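Local coordinates for protein beta-glucosidase (PDB 6JXG) that probably hydrolyses terminal, non-reducing beta-D-glucosyl residues, releasing beta-D-glucose in the breakdown of cellulose, at residues Phe390-Ala404 with Gly508-Tyr520. Residues are numbered along the deposited sequence; the frame is centred on the assembly and turned at random.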
ATOM      1  N   PHE A 390      -3.956 -18.544  -1.248  1.00 11.42           N
ATOM      2  CA  PHE A 390      -5.314 -18.386  -0.813  1.00 11.49           C
ATOM      3  C   PHE A 390      -5.747 -19.638  -0.063  1.00 12.06           C
ATOM      4  O   PHE A 390      -5.521 -20.745  -0.578  1.00 12.63           O
ATOM      5  CB  PHE A 390      -6.266 -18.260  -2.001  1.00 11.09           C
ATOM      6  CG  PHE A 390      -6.059 -17.025  -2.845  1.00 11.10           C
ATOM      7  CD1 PHE A 390      -6.620 -15.857  -2.476  1.00 11.29           C
ATOM      8  CD2 PHE A 390      -5.328 -17.081  -4.041  1.00 11.15           C
ATOM      9  CE1 PHE A 390      -6.507 -14.723  -3.269  1.00 11.17           C
ATOM     10  CE2 PHE A 390      -5.203 -15.972  -4.842  1.00 11.31           C
ATOM     11  CZ  PHE A 390      -5.779 -14.784  -4.445  1.00 10.85           C
ATOM     12  N   PRO A 391      -6.360 -19.483   1.135  1.00 12.42           N
ATOM     13  CA  PRO A 391      -6.991 -20.681   1.751  1.00 13.46           C
ATOM     14  C   PRO A 391      -8.277 -21.081   1.005  1.00 14.21           C
ATOM     15  O   PRO A 391      -8.709 -22.214   1.100  1.00 14.28           O
ATOM     16  CB  PRO A 391      -7.338 -20.238   3.183  1.00 13.70           C
ATOM     17  CG  PRO A 391      -7.400 -18.745   3.108  1.00 13.27           C
ATOM     18  CD  PRO A 391      -6.554 -18.279   1.943  1.00 12.58           C
ATOM     19  N   TYR A 392      -8.825 -20.151   0.252  1.00 13.58           N
ATOM     20  CA  TYR A 392     -10.020 -20.317  -0.602  1.00 12.71           C
ATOM     21  C   TYR A 392     -10.098 -18.966  -1.315  1.00 12.51           C
ATOM     22  O   TYR A 392      -9.392 -18.027  -0.933  1.00 13.10           O
ATOM     23  CB  TYR A 392     -11.282 -20.574   0.243  1.00 13.25           C
ATOM     24  CG  TYR A 392     -11.640 -19.495   1.207  1.00 12.19           C
ATOM     25  CD1 TYR A 392     -12.402 -18.391   0.817  1.00 12.06           C
ATOM     26  CD2 TYR A 392     -11.194 -19.528   2.529  1.00 13.73           C
ATOM     27  CE1 TYR A 392     -12.699 -17.367   1.689  1.00 12.17           C
ATOM     28  CE2 TYR A 392     -11.516 -18.509   3.422  1.00 11.96           C
ATOM     29  CZ  TYR A 392     -12.247 -17.402   2.978  1.00 13.09           C
ATOM     30  OH  TYR A 392     -12.565 -16.362   3.880  1.00 12.50           O
ATOM     31  N   LEU A 393     -10.848 -18.871  -2.391  1.00 12.36           N
ATOM     32  CA  LEU A 393     -11.053 -17.547  -3.032  1.00 12.94           C
ATOM     33  C   LEU A 393     -12.508 -17.517  -3.445  1.00 13.23           C
ATOM     34  O   LEU A 393     -12.924 -18.331  -4.293  1.00 13.71           O
ATOM     35  CB  LEU A 393     -10.123 -17.355  -4.235  1.00 12.58           C
ATOM     36  CG  LEU A 393     -10.414 -16.106  -5.098  1.00 12.49           C
ATOM     37  CD1 LEU A 393     -10.327 -14.854  -4.252  1.00 11.39           C
ATOM     38  CD2 LEU A 393      -9.467 -16.050  -6.285  1.00 12.15           C
ATOM     39  N   VAL A 394     -13.300 -16.659  -2.812  1.00 12.97           N
ATOM     40  CA  VAL A 394     -14.688 -16.471  -3.241  1.00 14.92           C
ATOM     41  C   VAL A 394     -14.725 -15.667  -4.585  1.00 15.82           C
ATOM     42  O   VAL A 394     -14.462 -14.472  -4.610  1.00 13.34           O
ATOM     43  CB  VAL A 394     -15.546 -15.757  -2.194  1.00 15.88           C
ATOM     44  CG1 VAL A 394     -16.989 -15.685  -2.704  1.00 18.10           C
ATOM     45  CG2 VAL A 394     -15.476 -16.436  -0.853  1.00 16.94           C
ATOM     46  N   ALA A 395     -14.979 -16.361  -5.686  1.00 14.63           N
ATOM     47  CA  ALA A 395     -15.119 -15.688  -6.960  1.00 15.58           C
ATOM     48  C   ALA A 395     -16.477 -15.008  -7.085  1.00 14.81           C
ATOM     49  O   ALA A 395     -17.412 -15.392  -6.423  1.00 16.23           O
ATOM     50  CB  ALA A 395     -14.933 -16.663  -8.095  1.00 15.63           C
ATOM     51  N   PRO A 396     -16.598 -14.025  -7.983  1.00 13.75           N
ATOM     52  CA  PRO A 396     -17.921 -13.362  -8.104  1.00 14.98           C
ATOM     53  C   PRO A 396     -19.092 -14.349  -8.288  1.00 15.20           C
ATOM     54  O   PRO A 396     -20.124 -14.233  -7.642  1.00 15.07           O
ATOM     55  CB  PRO A 396     -17.751 -12.511  -9.349  1.00 14.20           C
ATOM     56  CG  PRO A 396     -16.317 -12.094  -9.300  1.00 14.91           C
ATOM     57  CD  PRO A 396     -15.581 -13.368  -8.799  1.00 14.86           C
ATOM     58  N   LEU A 397     -18.935 -15.317  -9.194  1.00 17.78           N
ATOM     59  CA  LEU A 397     -20.029 -16.266  -9.443  1.00 15.98           C
ATOM     60  C   LEU A 397     -20.369 -17.150  -8.224  1.00 17.10           C
ATOM     61  O   LEU A 397     -21.554 -17.516  -8.002  1.00 17.91           O
ATOM     62  CB  LEU A 397     -19.721 -17.107 -10.708  1.00 17.71           C
ATOM     63  CG  LEU A 397     -20.830 -18.092 -11.086  1.00 18.99           C
ATOM     64  CD1 LEU A 397     -22.071 -17.268 -11.462  1.00 19.84           C
ATOM     65  CD2 LEU A 397     -20.386 -19.002 -12.196  1.00 20.23           C
ATOM     66  N   ASP A 398     -19.356 -17.475  -7.401  1.00 19.10           N
ATOM     67  CA  ASP A 398     -19.560 -18.209  -6.132  1.00 18.72           C
ATOM     68  C   ASP A 398     -20.545 -17.473  -5.281  1.00 17.46           C
ATOM     69  O   ASP A 398     -21.422 -18.051  -4.661  1.00 17.84           O
ATOM     70  CB  ASP A 398     -18.211 -18.375  -5.358  1.00 20.40           C
ATOM     71  CG  ASP A 398     -17.180 -19.219  -6.105  1.00 24.94           C
ATOM     72  OD1 ASP A 398     -17.558 -19.888  -7.124  1.00 24.59           O
ATOM     73  OD2 ASP A 398     -15.984 -19.222  -5.670  1.00 21.39           O
ATOM     74  N   ALA A 399     -20.361 -16.155  -5.132  1.00 18.10           N
ATOM     75  CA  ALA A 399     -21.240 -15.337  -4.294  1.00 17.90           C
ATOM     76  C   ALA A 399     -22.578 -15.014  -4.974  1.00 18.79           C
ATOM     77  O   ALA A 399     -23.590 -14.937  -4.329  1.00 19.86           O
ATOM     78  CB  ALA A 399     -20.570 -14.039  -3.922  1.00 18.30           C
ATOM     79  N   ILE A 400     -22.570 -14.772  -6.261  1.00 18.53           N
ATOM     80  CA  ILE A 400     -23.797 -14.360  -6.923  1.00 21.40           C
ATOM     81  C   ILE A 400     -24.829 -15.501  -7.066  1.00 22.60           C
ATOM     82  O   ILE A 400     -26.009 -15.289  -6.827  1.00 22.88           O
ATOM     83  CB  ILE A 400     -23.461 -13.788  -8.304  1.00 19.87           C
ATOM     84  CG1 ILE A 400     -22.737 -12.435  -8.128  1.00 19.15           C
ATOM     85  CG2 ILE A 400     -24.697 -13.741  -9.216  1.00 20.50           C
ATOM     86  CD1 ILE A 400     -22.081 -11.987  -9.412  1.00 19.11           C
ATOM     87  N   THR A 401     -24.340 -16.691  -7.363  1.00 23.26           N
ATOM     88  CA  THR A 401     -25.194 -17.827  -7.685  1.00 24.89           C
ATOM     89  C   THR A 401     -26.292 -18.028  -6.636  1.00 27.41           C
ATOM     90  O   THR A 401     -27.469 -17.926  -6.972  1.00 27.39           O
ATOM     91  CB  THR A 401     -24.376 -19.099  -7.884  1.00 23.52           C
ATOM     92  OG1 THR A 401     -23.629 -18.956  -9.086  1.00 22.86           O
ATOM     93  CG2 THR A 401     -25.302 -20.345  -7.982  1.00 24.11           C
ATOM     94  N   PRO A 402     -25.930 -18.190  -5.337  1.00 25.37           N
ATOM     95  CA  PRO A 402     -27.035 -18.397  -4.394  1.00 24.62           C
ATOM     96  C   PRO A 402     -27.998 -17.217  -4.285  1.00 26.39           C
ATOM     97  O   PRO A 402     -29.202 -17.412  -4.044  1.00 22.34           O
ATOM     98  CB  PRO A 402     -26.336 -18.675  -3.061  1.00 26.37           C
ATOM     99  CG  PRO A 402     -24.885 -18.417  -3.234  1.00 25.92           C
ATOM    100  CD  PRO A 402     -24.621 -18.106  -4.686  1.00 27.48           C
ATOM    101  N   LEU A 403     -27.477 -15.999  -4.447  1.00 23.11           N
ATOM    102  CA  LEU A 403     -28.254 -14.806  -4.257  1.00 22.21           C
ATOM    103  C   LEU A 403     -29.279 -14.648  -5.406  1.00 27.56           C
ATOM    104  O   LEU A 403     -30.463 -14.275  -5.184  1.00 28.40           O
ATOM    105  CB  LEU A 403     -27.356 -13.545  -4.186  1.00 21.24           C
ATOM    106  CG  LEU A 403     -26.467 -13.418  -2.953  1.00 22.24           C
ATOM    107  CD1 LEU A 403     -25.539 -12.214  -3.103  1.00 21.21           C
ATOM    108  CD2 LEU A 403     -27.282 -13.268  -1.652  1.00 21.82           C
ATOM    109  N   ALA A 404     -28.799 -14.924  -6.614  1.00 29.94           N
ATOM    110  CA  ALA A 404     -29.645 -15.042  -7.797  1.00 29.87           C
ATOM    111  C   ALA A 404     -30.670 -16.152  -7.668  1.00 33.31           C
ATOM    112  O   ALA A 404     -31.826 -15.947  -8.027  1.00 31.98           O
ATOM    113  CB  ALA A 404     -28.788 -15.318  -8.989  1.00 30.89           C
ATOM    114  N   GLY A 508      -8.209  -9.972  -2.408  1.00 13.11           N
ATOM    115  CA  GLY A 508      -7.930 -11.109  -1.564  1.00 12.52           C
ATOM    116  C   GLY A 508      -9.056 -12.114  -1.512  1.00 12.46           C
ATOM    117  O   GLY A 508     -10.023 -12.063  -2.315  1.00 13.05           O
ATOM    118  N   GLN A 509      -8.983 -12.985  -0.497  1.00 13.36           N
ATOM    119  CA  GLN A 509      -9.809 -14.202  -0.443  1.00 12.38           C
ATOM    120  C   GLN A 509     -11.304 -13.990  -0.418  1.00 12.38           C
ATOM    121  O   GLN A 509     -12.075 -14.849  -0.949  1.00 11.48           O
ATOM    122  CB  GLN A 509      -9.403 -15.098   0.737  1.00 11.93           C
ATOM    123  CG  GLN A 509      -9.708 -14.505   2.137  1.00 12.04           C
ATOM    124  CD  GLN A 509      -9.006 -15.267   3.237  1.00 12.49           C
ATOM    125  OE1 GLN A 509      -7.816 -15.575   3.132  1.00 12.82           O
ATOM    126  NE2 GLN A 509      -9.737 -15.600   4.292  1.00 13.86           N
ATOM    127  N   GLU A 510     -11.713 -12.895   0.222  1.00 12.47           N
ATOM    128  CA  GLU A 510     -13.136 -12.590   0.308  1.00 12.51           C
ATOM    129  C   GLU A 510     -13.715 -11.726  -0.830  1.00 12.64           C
ATOM    130  O   GLU A 510     -14.905 -11.384  -0.798  1.00 14.14           O
ATOM    131  CB  GLU A 510     -13.455 -11.981   1.682  1.00 12.90           C
ATOM    132  CG  GLU A 510     -13.466 -13.063   2.764  1.00 13.29           C
ATOM    133  CD  GLU A 510     -14.730 -13.882   2.877  1.00 14.43           C
ATOM    134  OE1 GLU A 510     -15.872 -13.342   2.644  1.00 13.53           O
ATOM    135  OE2 GLU A 510     -14.586 -15.082   3.211  1.00 13.69           O
ATOM    136  N   SER A 511     -12.921 -11.506  -1.870  1.00 12.37           N
ATOM    137  CA  SER A 511     -13.280 -10.646  -3.016  1.00 11.41           C
ATOM    138  C   SER A 511     -14.767 -10.725  -3.434  1.00 11.73           C
ATOM    139  O   SER A 511     -15.495  -9.724  -3.402  1.00 13.12           O
ATOM    140  CB  SER A 511     -12.371 -10.991  -4.233  1.00 10.72           C
ATOM    141  OG  SER A 511     -12.697 -10.208  -5.370  1.00 11.97           O
ATOM    142  N   GLY A 512     -15.189 -11.893  -3.878  1.00 13.96           N
ATOM    143  CA  GLY A 512     -16.519 -12.071  -4.431  1.00 13.42           C
ATOM    144  C   GLY A 512     -17.629 -11.837  -3.408  1.00 13.19           C
ATOM    145  O   GLY A 512     -18.734 -11.377  -3.788  1.00 12.47           O
ATOM    146  N   ASN A 513     -17.364 -12.091  -2.122  1.00 13.14           N
ATOM    147  CA  ASN A 513     -18.341 -11.688  -1.066  1.00 13.82           C
ATOM    148  C   ASN A 513     -18.481 -10.173  -0.904  1.00 15.38           C
ATOM    149  O   ASN A 513     -19.618  -9.600  -0.890  1.00 13.62           O
ATOM    150  CB  ASN A 513     -18.041 -12.365   0.268  1.00 14.79           C
ATOM    151  CG  ASN A 513     -18.505 -13.810   0.279  1.00 16.32           C
ATOM    152  OD1 ASN A 513     -19.467 -14.162  -0.410  1.00 15.83           O
ATOM    153  ND2 ASN A 513     -17.884 -14.618   1.089  1.00 17.22           N
ATOM    154  N   GLY A 514     -17.346  -9.484  -0.916  1.00 14.35           N
ATOM    155  CA  GLY A 514     -17.415  -8.081  -0.827  1.00 13.28           C
ATOM    156  C   GLY A 514     -18.148  -7.505  -2.023  1.00 14.05           C
ATOM    157  O   GLY A 514     -19.007  -6.630  -1.896  1.00 15.22           O
ATOM    158  N   LEU A 515     -17.862  -8.007  -3.206  1.00 13.78           N
ATOM    159  CA  LEU A 515     -18.539  -7.531  -4.415  1.00 13.69           C
ATOM    160  C   LEU A 515     -20.048  -7.717  -4.367  1.00 15.17           C
ATOM    161  O   LEU A 515     -20.807  -6.802  -4.732  1.00 14.49           O
ATOM    162  CB  LEU A 515     -17.982  -8.276  -5.627  1.00 15.23           C
ATOM    163  CG  LEU A 515     -18.690  -7.991  -6.928  1.00 16.93           C
ATOM    164  CD1 LEU A 515     -18.333  -6.530  -7.294  1.00 17.98           C
ATOM    165  CD2 LEU A 515     -18.374  -8.970  -8.095  1.00 19.95           C
ATOM    166  N   ALA A 516     -20.495  -8.918  -3.989  1.00 14.23           N
ATOM    167  CA  ALA A 516     -21.953  -9.156  -3.870  1.00 16.84           C
ATOM    168  C   ALA A 516     -22.619  -8.322  -2.821  1.00 15.07           C
ATOM    169  O   ALA A 516     -23.776  -7.929  -2.980  1.00 16.14           O
ATOM    170  CB  ALA A 516     -22.237 -10.611  -3.585  1.00 18.35           C
ATOM    171  N   ASP A 517     -21.910  -8.023  -1.746  1.00 14.89           N
ATOM    172  CA  ASP A 517     -22.438  -7.159  -0.667  1.00 16.07           C
ATOM    173  C   ASP A 517     -22.851  -5.813  -1.291  1.00 17.23           C
ATOM    174  O   ASP A 517     -23.809  -5.162  -0.834  1.00 18.86           O
ATOM    175  CB  ASP A 517     -21.401  -6.843   0.432  1.00 14.51           C
ATOM    176  CG  ASP A 517     -21.096  -8.027   1.350  1.00 15.64           C
ATOM    177  OD1 ASP A 517     -21.852  -9.020   1.360  1.00 16.69           O
ATOM    178  OD2 ASP A 517     -20.086  -7.965   2.091  1.00 14.11           O
ATOM    179  N   ILE A 518     -22.106  -5.382  -2.296  1.00 15.82           N
ATOM    180  CA  ILE A 518     -22.435  -4.122  -3.009  1.00 17.04           C
ATOM    181  C   ILE A 518     -23.429  -4.335  -4.157  1.00 15.94           C
ATOM    182  O   ILE A 518     -24.428  -3.584  -4.289  1.00 16.57           O
ATOM    183  CB  ILE A 518     -21.132  -3.403  -3.486  1.00 18.00           C
ATOM    184  CG1 ILE A 518     -20.494  -2.696  -2.279  1.00 21.93           C
ATOM    185  CG2 ILE A 518     -21.360  -2.387  -4.611  1.00 16.66           C
ATOM    186  CD1 ILE A 518     -19.385  -3.480  -1.756  1.00 26.89           C
ATOM    187  N   LEU A 519     -23.185  -5.327  -4.983  1.00 14.86           N
ATOM    188  CA  LEU A 519     -24.055  -5.560  -6.145  1.00 16.70           C
ATOM    189  C   LEU A 519     -25.501  -5.772  -5.780  1.00 16.38           C
ATOM    190  O   LEU A 519     -26.373  -5.267  -6.482  1.00 17.13           O
ATOM    191  CB  LEU A 519     -23.603  -6.763  -6.938  1.00 18.14           C
ATOM    192  CG  LEU A 519     -22.284  -6.630  -7.715  1.00 19.26           C
ATOM    193  CD1 LEU A 519     -21.996  -7.933  -8.468  1.00 18.45           C
ATOM    194  CD2 LEU A 519     -22.255  -5.436  -8.634  1.00 20.50           C
ATOM    195  N   TYR A 520     -25.766  -6.496  -4.696  1.00 16.39           N
ATOM    196  CA  TYR A 520     -27.163  -6.777  -4.303  1.00 18.35           C
ATOM    197  C   TYR A 520     -27.696  -5.778  -3.285  1.00 19.45           C
ATOM    198  O   TYR A 520     -28.786  -5.912  -2.760  1.00 18.93           O
ATOM    199  CB  TYR A 520     -27.285  -8.243  -3.854  1.00 20.25           C
ATOM    200  CG  TYR A 520     -27.525  -9.181  -5.027  1.00 21.64           C
ATOM    201  CD1 TYR A 520     -28.830  -9.370  -5.545  1.00 24.48           C
ATOM    202  CD2 TYR A 520     -26.467  -9.855  -5.647  1.00 21.60           C
ATOM    203  CE1 TYR A 520     -29.056 -10.215  -6.628  1.00 25.10           C
ATOM    204  CE2 TYR A 520     -26.674 -10.671  -6.748  1.00 23.90           C
ATOM    205  CZ  TYR A 520     -27.964 -10.876  -7.220  1.00 24.94           C
ATOM    206  OH  TYR A 520     -28.150 -11.704  -8.300  1.00 25.97           O
TER
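Gln509 and Tyr392 meet where two loops lead into a pair of helices of the alpha/beta sandwich domain of this family 3 glycoside hydrolase. The Gln509 side chain leaves the backbone with CG between N and the carbonyl carbon (chi1 67°), which carries it across the tyrosine at a slant. Its CB lies over one face of the Tyr392 ring, toward the rim, and 3.4 Å from Tyr392 O; CG passes near Tyr392 CZ and OH; CD lies 3.8 Å from both Tyr392 OH and Pro391 CG. At the amide, OE1 rests against CG and CD of Pro391 while accepting a hydrogen bond from Ala71 N, and NE2 gives a weak bond to Tyr392 OH. That hydroxyl donates to Glu510 OE2 over a very short 2.5 Å, with ring and carboxylate planes 78° apart. The other carboxylate oxygen, OE1, takes a bond from Asn513 ND2, holding Glu510 at both oxygens.

Nearby the backbones are tied by two bonds, Val394 N to Gln509 O and Gly512 N to Val394 O. Gly512, lacking a side chain, lets them come close, its CA 4.1 Å from Pro396 CA. The helices 396-404 and 511-519 then run on at -44°, their axes 7.7 Å apart at closest approach. Ala399 CB packs on Ala516 CB (3.8 Å), Pro396 on Leu515 and Ile400 on Leu519; Pro396, Ile400 and Leu515 also touch Phe435 of the central sheet. At the far end Leu403 makes a CH-pi contact, its CB 4.0 Å from the Tyr520 ring centroid, while CD1 reaches Tyr520 CD2 at 3.6 Å.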